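Local coordinates for In2-1 family protein, glutathione transferase lambda3 (Populus trichocarpa, PDB 4PQI) that binds glutathione and probably acts as a thiol transferase, being a monomeric lambda-class glutathione transferase of a land plant, at residues Leu65-Arg70 with Asn82-Leu87. Residues are numbered along the deposited sequence; the frame is centred on the assembly and turned at random.
With GSH (glutathione), chain B.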
loop_
_atom_site.group_PDB
_atom_site.type_symbol
_atom_site.label_atom_id
_atom_site.label_comp_id
_atom_site.label_asym_id
_atom_site.label_seq_id
_atom_site.Cartn_x
_atom_site.Cartn_y
_atom_site.Cartn_z
ATOM N N LEU A 65 8.874 -12.957 2.381
ATOM C CA LEU A 65 9.030 -13.794 3.559
ATOM C C LEU A 65 7.682 -14.345 3.958
ATOM O O LEU A 65 6.652 -13.722 3.712
ATOM C CB LEU A 65 9.563 -12.950 4.733
ATOM C CG LEU A 65 10.827 -12.136 4.468
ATOM C CD1 LEU A 65 11.196 -11.250 5.673
ATOM C CD2 LEU A 65 11.970 -13.090 4.098
ATOM N N ILE A 66 7.675 -15.520 4.571
ATOM C CA ILE A 66 6.471 -15.999 5.228
ATOM C C ILE A 66 6.555 -15.490 6.660
ATOM O O ILE A 66 7.332 -16.015 7.450
ATOM C CB ILE A 66 6.406 -17.535 5.253
ATOM C CG1 ILE A 66 6.488 -18.106 3.835
ATOM C CG2 ILE A 66 5.134 -17.990 5.933
ATOM C CD1 ILE A 66 6.622 -19.634 3.813
ATOM N N LEU A 67 5.774 -14.467 6.997
ATOM C CA LEU A 67 5.887 -13.844 8.323
ATOM C C LEU A 67 5.537 -14.780 9.481
ATOM O O LEU A 67 6.145 -14.697 10.547
ATOM C CB LEU A 67 5.062 -12.557 8.408
ATOM C CG LEU A 67 5.552 -11.371 7.566
ATOM C CD1 LEU A 67 4.661 -10.161 7.792
ATOM C CD2 LEU A 67 6.998 -11.038 7.875
ATOM N N GLN A 68 4.575 -15.681 9.273
ATOM C CA GLN A 68 4.214 -16.668 10.300
ATOM C C GLN A 68 5.306 -17.708 10.573
ATOM O O GLN A 68 5.237 -18.454 11.560
ATOM C CB GLN A 68 2.900 -17.365 9.944
ATOM C CG GLN A 68 1.688 -16.618 10.447
ATOM C CD GLN A 68 1.854 -16.195 11.898
ATOM O OE1 GLN A 68 2.042 -17.033 12.787
ATOM N NE2 GLN A 68 1.808 -14.888 12.143
ATOM N N ASN A 69 6.313 -17.747 9.704
ATOM C CA ASN A 69 7.398 -18.728 9.804
ATOM C C ASN A 69 8.635 -18.159 9.104
ATOM O O ASN A 69 9.102 -18.688 8.094
ATOM C CB ASN A 69 6.962 -20.050 9.156
ATOM C CG ASN A 69 8.028 -21.127 9.234
ATOM O OD1 ASN A 69 8.668 -21.311 10.266
ATOM N ND2 ASN A 69 8.231 -21.834 8.129
ATOM N N ARG A 70 9.149 -17.052 9.630
ATOM C CA ARG A 70 10.143 -16.281 8.900
ATOM C C ARG A 70 11.558 -16.704 9.261
ATOM O O ARG A 70 11.799 -17.176 10.367
ATOM C CB ARG A 70 9.931 -14.774 9.135
ATOM C CG ARG A 70 10.515 -14.207 10.419
ATOM C CD ARG A 70 9.954 -12.804 10.677
ATOM N NE ARG A 70 8.534 -12.863 11.024
ATOM C CZ ARG A 70 7.855 -11.892 11.632
ATOM N NH1 ARG A 70 8.458 -10.768 11.979
ATOM N NH2 ARG A 70 6.563 -12.055 11.917
ATOM N N ASN A 82 12.131 -6.061 12.896
ATOM C CA ASN A 82 11.479 -7.321 12.531
ATOM C C ASN A 82 10.054 -7.134 12.004
ATOM O O ASN A 82 9.103 -7.776 12.485
ATOM C CB ASN A 82 11.483 -8.309 13.704
ATOM C CG ASN A 82 11.211 -9.742 13.251
ATOM O OD1 ASN A 82 11.224 -10.030 12.059
ATOM N ND2 ASN A 82 10.962 -10.639 14.207
ATOM N N LYS A 83 9.925 -6.227 11.038
ATOM C CA LYS A 83 8.685 -6.005 10.304
ATOM C C LYS A 83 9.021 -5.762 8.846
ATOM O O LYS A 83 10.155 -5.401 8.528
ATOM C CB LYS A 83 7.940 -4.770 10.820
ATOM C CG LYS A 83 7.440 -4.859 12.258
ATOM C CD LYS A 83 6.609 -3.635 12.595
ATOM C CE LYS A 83 6.327 -3.560 14.092
ATOM N NZ LYS A 83 5.836 -4.862 14.617
ATOM N N VAL A 84 8.028 -5.930 7.970
ATOM C CA VAL A 84 8.156 -5.578 6.552
ATOM C C VAL A 84 7.182 -4.423 6.255
ATOM O O VAL A 84 6.160 -4.284 6.932
ATOM C CB VAL A 84 7.926 -6.795 5.616
ATOM C CG1 VAL A 84 9.078 -7.792 5.755
ATOM C CG2 VAL A 84 6.581 -7.467 5.854
ATOM N N PRO A 85 7.502 -3.577 5.270
ATOM C CA PRO A 85 8.693 -3.643 4.410
ATOM C C PRO A 85 9.961 -3.018 4.995
ATOM O O PRO A 85 9.903 -2.140 5.850
ATOM C CB PRO A 85 8.273 -2.839 3.189
ATOM C CG PRO A 85 7.302 -1.809 3.742
ATOM C CD PRO A 85 6.556 -2.522 4.837
ATOM N N SER A 86 11.108 -3.455 4.488
ATOM C CA SER A 86 12.333 -2.709 4.675
ATOM C C SER A 86 13.067 -2.703 3.337
ATOM O O SER A 86 12.932 -3.615 2.532
ATOM C CB SER A 86 13.200 -3.298 5.806
ATOM O OG SER A 86 13.627 -4.613 5.475
ATOM N N LEU A 87 13.815 -1.646 3.087
ATOM C CA LEU A 87 14.508 -1.524 1.826
ATOM C C LEU A 87 16.011 -1.485 2.057
ATOM O O LEU A 87 16.502 -0.689 2.864
ATOM C CB LEU A 87 14.081 -0.251 1.117
ATOM C CG LEU A 87 14.680 -0.040 -0.274
ATOM C CD1 LEU A 87 13.912 -0.867 -1.299
ATOM C CD2 LEU A 87 14.608 1.440 -0.603
HETATM N N1 GSH B . 4.398 1.091 10.432
HETATM C CA1 GSH B . 4.967 0.010 9.639
HETATM C C1 GSH B . 5.037 0.416 8.188
HETATM O O11 GSH B . 5.982 0.063 7.448
HETATM O O12 GSH B . 4.152 1.142 7.700
HETATM C CB1 GSH B . 4.120 -1.246 9.829
HETATM C CG1 GSH B . 4.564 -2.407 8.946
HETATM C CD1 GSH B . 3.949 -3.681 9.488
HETATM O OE1 GSH B . 3.256 -3.661 10.705
HETATM N N2 GSH B . 4.057 -4.814 8.800
HETATM C CA2 GSH B . 3.484 -6.026 9.364
HETATM C C2 GSH B . 4.542 -6.882 10.000
HETATM O O2 GSH B . 5.843 -6.917 9.474
HETATM C CB2 GSH B . 2.764 -6.823 8.281
HETATM S SG2 GSH B . 1.076 -6.236 8.012
HETATM N N3 GSH B . 4.195 -7.605 11.052
HETATM C CA3 GSH B . 4.974 -8.767 11.436
HETATM C C3 GSH B . 5.490 -8.596 12.842
HETATM O O31 GSH B . 6.234 -9.467 13.358
HETATM O O32 GSH B . 5.177 -7.573 13.501
#
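The backbones of Leu65-Arg70 and Asn82-Leu87 stay apart, the nearest CA atoms being those of Leu67 and Lys83 at 8.6 Å, and side chains bridge the space. Arg70 makes the polar link: its NH1 donates to Asn82 OD1 at 2.9 Å. That donor stands well above the amide plane, and guanidinium and amide are turned 68° apart. A bend at chi3 (69°) turns the arginine head back to its own loop. There NE and NH2 both grip Leu67 O, side-on, while Leu67 CD2 lies over the centre of one guanidinium face. Arg70 NH1 and NH2 also converge on O31 of the glycyl carboxylate of glutathione, NH1 at 2.9 Å. With an alanine here the guanidinium is gone, and that carboxylate would probably be held less firmly, with Asn82 OD1 left without its mate. O32 of the same carboxylate takes a bond from Lys83 NZ at 3.0 Å. Both segments belong to the thioredoxin-like N-terminal domain, and the cis peptide before Pro85 is the hallmark cis-proline of that fold. Just ahead of it, Val84 pairs with glutathione like a short strand: Val84 N donates to O2 at 2.8 Å, and Val84 O accepts from N2. The Val84 side chain points toward Leu65-Arg70. Leu67 CD1 meets Val84 CG2 tip to tip at 3.8 Å, and Leu65 CD1 reaches Val84 CG1. Tyr74 of helix 73-78 packs against Leu65, Asn82 and Val84.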